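Local atomic coordinates of magnesium transporter MgtE (PDB entry 2OUX), a protein that probably carries magnesium ions across the cell membrane as a homodimer, the part present here being its cytosolic region with an N domain and two CBS domains. Residues M66-E71 against T98-D103; V176-V179 against L185-V188; D219-A224 against D258-S263. All coordinates share one frame; numbering follows the deposited sequence.

Contact 1: residues M66-E71 against T98-D103. With MG (magnesium ion), chain D; MG (magnesium ion), chain F.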
loop_
_atom_site.group_PDB
_atom_site.type_symbol
_atom_site.label_atom_id
_atom_site.label_comp_id
_atom_site.label_asym_id
_atom_site.label_seq_id
_atom_site.Cartn_x
_atom_site.Cartn_y
_atom_site.Cartn_z
HETATM N N MSE A 66 15.649 0.787 11.288
HETATM C CA MSE A 66 14.879 0.309 12.415
HETATM C C MSE A 66 14.170 1.456 13.127
HETATM O O MSE A 66 12.977 1.354 13.422
HETATM C CB MSE A 66 15.779 -0.438 13.403
HETATM C CG MSE A 66 15.045 -0.860 14.669
HETATM SE SE MSE A 66 16.218 -1.463 16.073
HETATM C CE MSE A 66 17.087 0.214 16.453
ATOM N N PHE A 67 14.889 2.542 13.404
ATOM C CA PHE A 67 14.270 3.671 14.089
ATOM C C PHE A 67 13.063 4.214 13.343
ATOM O O PHE A 67 12.079 4.600 13.970
ATOM C CB PHE A 67 15.287 4.779 14.356
ATOM C CG PHE A 67 15.875 4.717 15.735
ATOM C CD1 PHE A 67 16.848 3.775 16.047
ATOM C CD2 PHE A 67 15.396 5.542 16.746
ATOM C CE1 PHE A 67 17.333 3.650 17.348
ATOM C CE2 PHE A 67 15.874 5.423 18.046
ATOM C CZ PHE A 67 16.845 4.475 18.347
ATOM N N ASP A 68 13.125 4.225 12.013
ATOM C CA ASP A 68 11.999 4.691 11.211
ATOM C C ASP A 68 10.682 4.163 11.773
ATOM O O ASP A 68 9.663 4.828 11.689
ATOM C CB ASP A 68 12.097 4.202 9.755
ATOM C CG ASP A 68 13.092 4.978 8.937
ATOM O OD1 ASP A 68 13.145 6.215 9.084
ATOM O OD2 ASP A 68 13.808 4.346 8.130
ATOM N N VAL A 69 10.685 2.965 12.343
ATOM C CA VAL A 69 9.427 2.432 12.837
ATOM C C VAL A 69 9.212 2.397 14.339
ATOM O O VAL A 69 8.118 2.073 14.798
ATOM C CB VAL A 69 9.167 1.033 12.265
ATOM C CG1 VAL A 69 9.100 1.119 10.747
ATOM C CG2 VAL A 69 10.262 0.065 12.710
ATOM N N ILE A 70 10.246 2.716 15.110
ATOM C CA ILE A 70 10.104 2.750 16.559
ATOM C C ILE A 70 9.227 3.981 16.847
ATOM O O ILE A 70 9.442 5.054 16.276
ATOM C CB ILE A 70 11.491 2.928 17.274
ATOM C CG1 ILE A 70 12.408 1.739 16.965
ATOM C CG2 ILE A 70 11.281 3.084 18.772
ATOM C CD1 ILE A 70 11.762 0.390 17.261
ATOM N N GLU A 71 8.237 3.830 17.716
ATOM C CA GLU A 71 7.357 4.947 18.044
ATOM C C GLU A 71 8.147 6.098 18.661
ATOM O O GLU A 71 8.673 5.970 19.759
ATOM C CB GLU A 71 6.252 4.474 18.990
ATOM C CG GLU A 71 5.156 3.701 18.279
ATOM C CD GLU A 71 4.182 3.029 19.235
ATOM O OE1 GLU A 71 3.664 3.717 20.141
ATOM O OE2 GLU A 71 3.926 1.813 19.079
ATOM N N THR A 98 12.909 11.299 6.166
ATOM C CA THR A 98 12.665 12.628 6.692
ATOM C C THR A 98 11.462 12.769 7.622
ATOM O O THR A 98 11.572 13.351 8.691
ATOM C CB THR A 98 12.543 13.613 5.553
ATOM O OG1 THR A 98 13.655 13.420 4.661
ATOM C CG2 THR A 98 12.552 15.050 6.091
ATOM N N ASP A 99 10.312 12.238 7.247
ATOM C CA ASP A 99 9.161 12.391 8.120
ATOM C C ASP A 99 9.471 11.840 9.510
ATOM O O ASP A 99 9.135 12.460 10.523
ATOM C CB ASP A 99 7.929 11.707 7.519
ATOM C CG ASP A 99 8.109 10.213 7.339
ATOM O OD1 ASP A 99 9.249 9.693 7.393
ATOM O OD2 ASP A 99 7.078 9.567 7.128
ATOM N N ASN A 100 10.138 10.691 9.559
ATOM C CA ASN A 100 10.479 10.074 10.829
ATOM C C ASN A 100 11.555 10.856 11.564
ATOM O O ASN A 100 11.541 10.929 12.790
ATOM C CB ASN A 100 10.949 8.637 10.619
ATOM C CG ASN A 100 9.872 7.755 10.013
ATOM O OD1 ASN A 100 8.694 7.874 10.352
ATOM N ND2 ASN A 100 10.276 6.850 9.127
ATOM N N ALA A 101 12.489 11.437 10.821
ATOM C CA ALA A 101 13.549 12.216 11.447
ATOM C C ALA A 101 12.943 13.445 12.133
ATOM O O ALA A 101 13.198 13.694 13.314
ATOM C CB ALA A 101 14.578 12.635 10.411
ATOM N N VAL A 102 12.144 14.204 11.386
ATOM C CA VAL A 102 11.497 15.394 11.924
ATOM C C VAL A 102 10.729 15.056 13.203
ATOM O O VAL A 102 10.800 15.794 14.185
ATOM C CB VAL A 102 10.531 16.027 10.886
ATOM C CG1 VAL A 102 9.557 16.973 11.572
ATOM C CG2 VAL A 102 11.327 16.785 9.846
ATOM N N ASP A 103 10.010 13.938 13.204
ATOM C CA ASP A 103 9.256 13.551 14.388
ATOM C C ASP A 103 10.167 13.291 15.580
ATOM O O ASP A 103 9.896 13.756 16.691
ATOM C CB ASP A 103 8.403 12.302 14.117
ATOM C CG ASP A 103 7.242 12.585 13.192
ATOM O OD1 ASP A 103 7.150 13.738 12.746
ATOM O OD2 ASP A 103 6.439 11.662 12.906
HETATM MG MG MG D . 5.766 14.515 11.164
HETATM MG MG MG F . 6.409 7.650 6.568
HETATM O O HOH W 1 7.421 14.567 9.876
HETATM O O HOH W 2 8.676 7.199 6.376
HETATM O O HOH W 3 5.087 12.420 10.674
HETATM O O HOH W 4 5.721 16.781 11.943
HETATM O O HOH W 5 4.210 14.584 12.612
#
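Where D68 meets N100, a type I beta turn from F67 to I70, in the segment that follows on from helix 60-67, comes up against the first turns of helix 98-107, with the CA atoms of D68 and N100 5.6 Å apart. The turn is closed by I70 N bonding to F67 O at 2.9 Å. One side-chain pair carries the contact: N100 ND2 donates to D68 OD1 over 2.9 Å with an angle of 156° at the hydrogen. The amide reaches OD1 from above the carboxylate plane, 44° out of it, and the two side chains cross at about a right angle. N100 suits the site because its amide N-H can serve an acceptor on another element while its bond from CA to CB is directed toward the turn. D68 has its CG opposite the carbonyl carbon (chi1 -77°), which brings the carboxylate round to the helix. OD1 also accepts from Y97 N, so two donors grip OD1, which helps to fix the rotation of the carboxylate; they would probably favour the charged form.

Two aspartates of the same helix, D99 and D103, are metal ligands. D99 OD2 binds one magnesium ion at 2.1 Å, and D99 OD1 accepts from water 2, itself a ligand of that ion. One turn on, D103 OD1 binds a second magnesium ion at 2.2 Å, while its OD2 accepts from water 3 of the same shell. Short acidic side chains are apt here, offering hard oxygen ligands to a hard cation. D252, from the second CBS domain, also binds the first ion, and the carbonyl of A141 the second. Around this buried spot in the N domain, T98 and A101 pack on helix 122-131, and V69 rests against helix 36-43 and D231 of the second subunit.

Contact 2: residues V176-V179 against L185-V188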
loop_
_atom_site.group_PDB
_atom_site.type_symbol
_atom_site.label_atom_id
_atom_site.label_comp_id
_atom_site.label_asym_id
_atom_site.label_seq_id
_atom_site.Cartn_x
_atom_site.Cartn_y
_atom_site.Cartn_z
ATOM N N VAL A 176 4.912 6.367 -9.614
ATOM C CA VAL A 176 5.971 7.202 -10.169
ATOM C C VAL A 176 5.317 8.503 -10.595
ATOM O O VAL A 176 4.428 8.511 -11.444
ATOM C CB VAL A 176 6.631 6.549 -11.391
ATOM C CG1 VAL A 176 7.755 7.433 -11.908
ATOM C CG2 VAL A 176 7.168 5.174 -11.015
ATOM N N TYR A 177 5.748 9.606 -10.001
ATOM C CA TYR A 177 5.167 10.899 -10.336
ATOM C C TYR A 177 5.885 11.569 -11.502
ATOM O O TYR A 177 7.102 11.460 -11.647
ATOM C CB TYR A 177 5.170 11.775 -9.084
ATOM C CG TYR A 177 4.430 11.089 -7.959
ATOM C CD1 TYR A 177 3.034 11.113 -7.904
ATOM C CD2 TYR A 177 5.116 10.316 -7.018
ATOM C CE1 TYR A 177 2.336 10.377 -6.949
ATOM C CE2 TYR A 177 4.425 9.577 -6.054
ATOM C CZ TYR A 177 3.038 9.609 -6.038
ATOM O OH TYR A 177 2.358 8.821 -5.150
ATOM N N VAL A 178 5.121 12.244 -12.352
ATOM C CA VAL A 178 5.700 12.912 -13.504
ATOM C C VAL A 178 5.648 14.412 -13.289
ATOM O O VAL A 178 4.595 14.955 -12.993
ATOM C CB VAL A 178 4.931 12.558 -14.799
ATOM C CG1 VAL A 178 5.620 13.187 -16.011
ATOM C CG2 VAL A 178 4.856 11.037 -14.964
ATOM N N VAL A 179 6.790 15.076 -13.417
ATOM C CA VAL A 179 6.850 16.526 -13.247
ATOM C C VAL A 179 7.503 17.158 -14.466
ATOM O O VAL A 179 8.086 16.462 -15.288
ATOM C CB VAL A 179 7.701 16.946 -12.018
ATOM C CG1 VAL A 179 7.049 16.480 -10.725
ATOM C CG2 VAL A 179 9.106 16.388 -12.150
ATOM N N LEU A 185 3.795 19.118 -10.695
ATOM C CA LEU A 185 3.218 17.776 -10.778
ATOM C C LEU A 185 2.242 17.764 -11.943
ATOM O O LEU A 185 1.202 18.421 -11.894
ATOM C CB LEU A 185 2.483 17.433 -9.481
ATOM C CG LEU A 185 1.750 16.083 -9.428
ATOM C CD1 LEU A 185 2.724 14.924 -9.683
ATOM C CD2 LEU A 185 1.073 15.948 -8.070
ATOM N N VAL A 186 2.572 17.019 -12.991
ATOM C CA VAL A 186 1.710 16.971 -14.170
ATOM C C VAL A 186 1.138 15.601 -14.524
ATOM O O VAL A 186 0.385 15.472 -15.485
ATOM C CB VAL A 186 2.463 17.516 -15.403
ATOM C CG1 VAL A 186 2.894 18.961 -15.144
ATOM C CG2 VAL A 186 3.680 16.630 -15.709
ATOM N N GLY A 187 1.486 14.575 -13.755
ATOM C CA GLY A 187 0.976 13.254 -14.062
ATOM C C GLY A 187 1.467 12.179 -13.120
ATOM O O GLY A 187 2.257 12.442 -12.207
ATOM N N VAL A 188 1.001 10.957 -13.344
ATOM C CA VAL A 188 1.388 9.833 -12.501
ATOM C C VAL A 188 1.176 8.517 -13.239
ATOM O O VAL A 188 0.347 8.437 -14.150
ATOM C CB VAL A 188 0.546 9.799 -11.204
ATOM C CG1 VAL A 188 -0.933 9.601 -11.537
ATOM C CG2 VAL A 188 1.027 8.680 -10.292
#
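Y177 and V188 stand side by side and point the same way, V188 CG2 lying 4.0 Å from Y177 CD1 and meeting the ring obliquely. With CG1 set between its backbone N and carbonyl carbon (chi1 62°), the valine has CG2 anti to N and turned to the tyrosine. Further along the same face L185 CD1 reaches Y177 CB, also at 4.0 Å, and V179 CG1 packs over L185 CA; beta-branched and aliphatic residues suit an extended strand and give this face an apolar surface. The two strands form an antiparallel hairpin of the first CBS domain, interrupted by a classic beta bulge: V186 and G187 both face V178. V178 N donates to G187 O at 2.9 Å, nearly straight at 171°. V178 O takes V186 N at 2.9 Å in its carbonyl plane, and a weak bond from G187 N at 3.2 Å. Glycine fits here, since a phi of 179° is poorly tolerated by residues with a side chain, and it pairs with V178 without crowding it. At the bulge V178 CG1 and V186 CG2 touch at 4.0 Å, the side chains crossing at about a right angle. Y177, a magnesium ligand together with A234, and L185 both lean on P236 of strand 234-238 in the second CBS domain.

Contact 3: residues D219-A224 against D258-S263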
loop_
_atom_site.group_PDB
_atom_site.type_symbol
_atom_site.label_atom_id
_atom_site.label_comp_id
_atom_site.label_asym_id
_atom_site.label_seq_id
_atom_site.Cartn_x
_atom_site.Cartn_y
_atom_site.Cartn_z
ATOM N N ASP A 219 -5.680 19.348 6.173
ATOM C CA ASP A 219 -5.779 18.636 7.436
ATOM C C ASP A 219 -5.634 17.131 7.289
ATOM O O ASP A 219 -6.333 16.512 6.488
ATOM C CB ASP A 219 -7.114 18.937 8.104
ATOM C CG ASP A 219 -7.278 18.206 9.419
ATOM O OD1 ASP A 219 -6.493 18.472 10.348
ATOM O OD2 ASP A 219 -8.187 17.360 9.522
ATOM N N GLN A 220 -4.754 16.539 8.092
ATOM C CA GLN A 220 -4.530 15.101 8.019
ATOM C C GLN A 220 -5.817 14.293 7.867
ATOM O O GLN A 220 -5.856 13.329 7.112
ATOM C CB GLN A 220 -3.733 14.611 9.236
ATOM C CG GLN A 220 -4.403 14.793 10.596
ATOM C CD GLN A 220 -3.499 14.355 11.734
ATOM O OE1 GLN A 220 -2.286 14.516 11.655
ATOM N NE2 GLN A 220 -4.082 13.819 12.800
ATOM N N GLU A 221 -6.880 14.673 8.563
ATOM C CA GLU A 221 -8.121 13.917 8.427
ATOM C C GLU A 221 -8.621 13.918 6.982
ATOM O O GLU A 221 -9.158 12.917 6.502
ATOM C CB GLU A 221 -9.209 14.462 9.369
ATOM C CG GLU A 221 -9.148 13.862 10.787
ATOM C CD GLU A 221 -10.415 14.102 11.624
ATOM O OE1 GLU A 221 -10.698 15.273 11.971
ATOM O OE2 GLU A 221 -11.120 13.115 11.938
ATOM N N ASP A 222 -8.443 15.038 6.288
ATOM C CA ASP A 222 -8.882 15.125 4.900
ATOM C C ASP A 222 -7.978 14.249 4.046
ATOM O O ASP A 222 -8.440 13.572 3.125
ATOM C CB ASP A 222 -8.842 16.574 4.392
ATOM C CG ASP A 222 -9.832 17.473 5.115
ATOM O OD1 ASP A 222 -10.949 17.001 5.429
ATOM O OD2 ASP A 222 -9.499 18.651 5.362
ATOM N N VAL A 223 -6.690 14.263 4.370
ATOM C CA VAL A 223 -5.726 13.457 3.646
ATOM C C VAL A 223 -6.102 11.998 3.820
ATOM O O VAL A 223 -6.163 11.245 2.855
ATOM C CB VAL A 223 -4.310 13.705 4.174
ATOM C CG1 VAL A 223 -3.325 12.707 3.568
ATOM C CG2 VAL A 223 -3.899 15.125 3.826
ATOM N N ALA A 224 -6.371 11.608 5.058
ATOM C CA ALA A 224 -6.756 10.239 5.366
ATOM C C ALA A 224 -7.999 9.848 4.571
ATOM O O ALA A 224 -8.102 8.718 4.089
ATOM C CB ALA A 224 -7.027 10.110 6.850
ATOM N N ASP A 258 -5.673 6.178 13.721
ATOM C CA ASP A 258 -5.695 5.640 15.073
ATOM C C ASP A 258 -5.766 6.783 16.080
ATOM O O ASP A 258 -6.467 6.690 17.092
ATOM C CB ASP A 258 -4.451 4.783 15.351
ATOM C CG ASP A 258 -4.565 3.374 14.785
ATOM O OD1 ASP A 258 -5.694 2.850 14.718
ATOM O OD2 ASP A 258 -3.526 2.779 14.421
ATOM N N ASP A 259 -5.045 7.863 15.796
ATOM C CA ASP A 259 -5.032 9.013 16.685
ATOM C C ASP A 259 -6.376 9.734 16.719
ATOM O O ASP A 259 -6.904 10.030 17.787
ATOM C CB ASP A 259 -3.926 9.992 16.282
ATOM C CG ASP A 259 -2.526 9.429 16.516
ATOM O OD1 ASP A 259 -2.385 8.474 17.310
ATOM O OD2 ASP A 259 -1.564 9.951 15.917
ATOM N N GLU A 260 -6.937 10.016 15.552
ATOM C CA GLU A 260 -8.220 10.700 15.492
ATOM C C GLU A 260 -9.312 9.962 16.263
ATOM O O GLU A 260 -10.158 10.584 16.918
ATOM C CB GLU A 260 -8.642 10.878 14.039
ATOM C CG GLU A 260 -7.806 11.893 13.284
ATOM C CD GLU A 260 -7.875 13.286 13.904
ATOM O OE1 GLU A 260 -8.868 13.571 14.612
ATOM O OE2 GLU A 260 -6.949 14.097 13.669
ATOM N N ALA A 261 -9.294 8.638 16.185
ATOM C CA ALA A 261 -10.279 7.818 16.880
ATOM C C ALA A 261 -10.112 7.947 18.388
ATOM O O ALA A 261 -11.039 8.355 19.093
ATOM C CB ALA A 261 -10.126 6.367 16.471
ATOM N N ALA A 262 -8.927 7.597 18.880
ATOM C CA ALA A 262 -8.642 7.671 20.309
ATOM C C ALA A 262 -8.965 9.065 20.840
ATOM O O ALA A 262 -9.347 9.229 22.002
ATOM C CB ALA A 262 -7.178 7.336 20.570
ATOM N N SER A 263 -8.813 10.068 19.980
ATOM C CA SER A 263 -9.099 11.443 20.367
ATOM C C SER A 263 -10.559 11.603 20.768
ATOM O O SER A 263 -10.797 11.979 21.934
ATOM C CB SER A 263 -8.784 12.400 19.223
ATOM O OG SER A 263 -9.214 13.710 19.552
#
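Q220 and E221, at the start of helix 220-230, face E260 near the end of helix 250-262, and the segment opens with the residue that caps the first of these helices. D219 is the N-cap: its OD2 accepts from E221 N in a weak bond of 3.1 Å, a usual role for aspartate, whose short carboxylate can turn back to the first amides of a helix.

Q220 follows, with CG lodged between its backbone N and carbonyl carbon (chi1 63°) and the chain extended beyond, a shape that carries the amide across to the other helix. There NE2 donates to E260 OE2 at 3.0 Å, with 151° at the hydrogen. The donor arrives on the anti side of the carboxylate, slightly out of its plane, and the amide stands almost perpendicular to that plane. Glutamine is long enough to span helices whose nearest CA atoms, those of E221 and E260, are 7.8 Å apart.

E221 comes next and lays its extended chain against the same glutamate. Its CG lies 3.4 Å from E260 CD, and the two carboxylates are stacked with planes only 13° apart, E221 OE2 standing 3.5 Å from E260 OE1. Such closeness of like charges would probably cost energy, which solvent or a bound cation could offset. E260 is bent at its second torsion, which brings its carboxylate beside both partners. It is also a magnesium-binding residue, sharing a site with E137, which lies close to Q220 and whose backbone is hydrogen-bonded to that of Q220.

Both helices belong to the second CBS domain. Q220 packs further on V256 of helix 250-262 and on I142 of helix 139-142, A224 touches I253, and D258 forms a salt bridge with R228 of the second subunit.

The three contacts follow one another along the chain without interleaving: contact 1 lies in the N domain, contact 2 in the first CBS domain and contact 3 in the second. None touches another. Centre to centre, about 19 Å separates contacts 1 and 3, whose nearest atoms are about 8 Å apart, about 26 Å contacts 1 and 2, and about 27 Å contacts 2 and 3. Helix 250-262 connects the first and last, since it supplies D252 to the magnesium ion of D99 as well as E260 to contact 3. Magnesium sites thus bridge the N domain and the CBS pair, consistent with the ion stabilising how these cytosolic domains pack together.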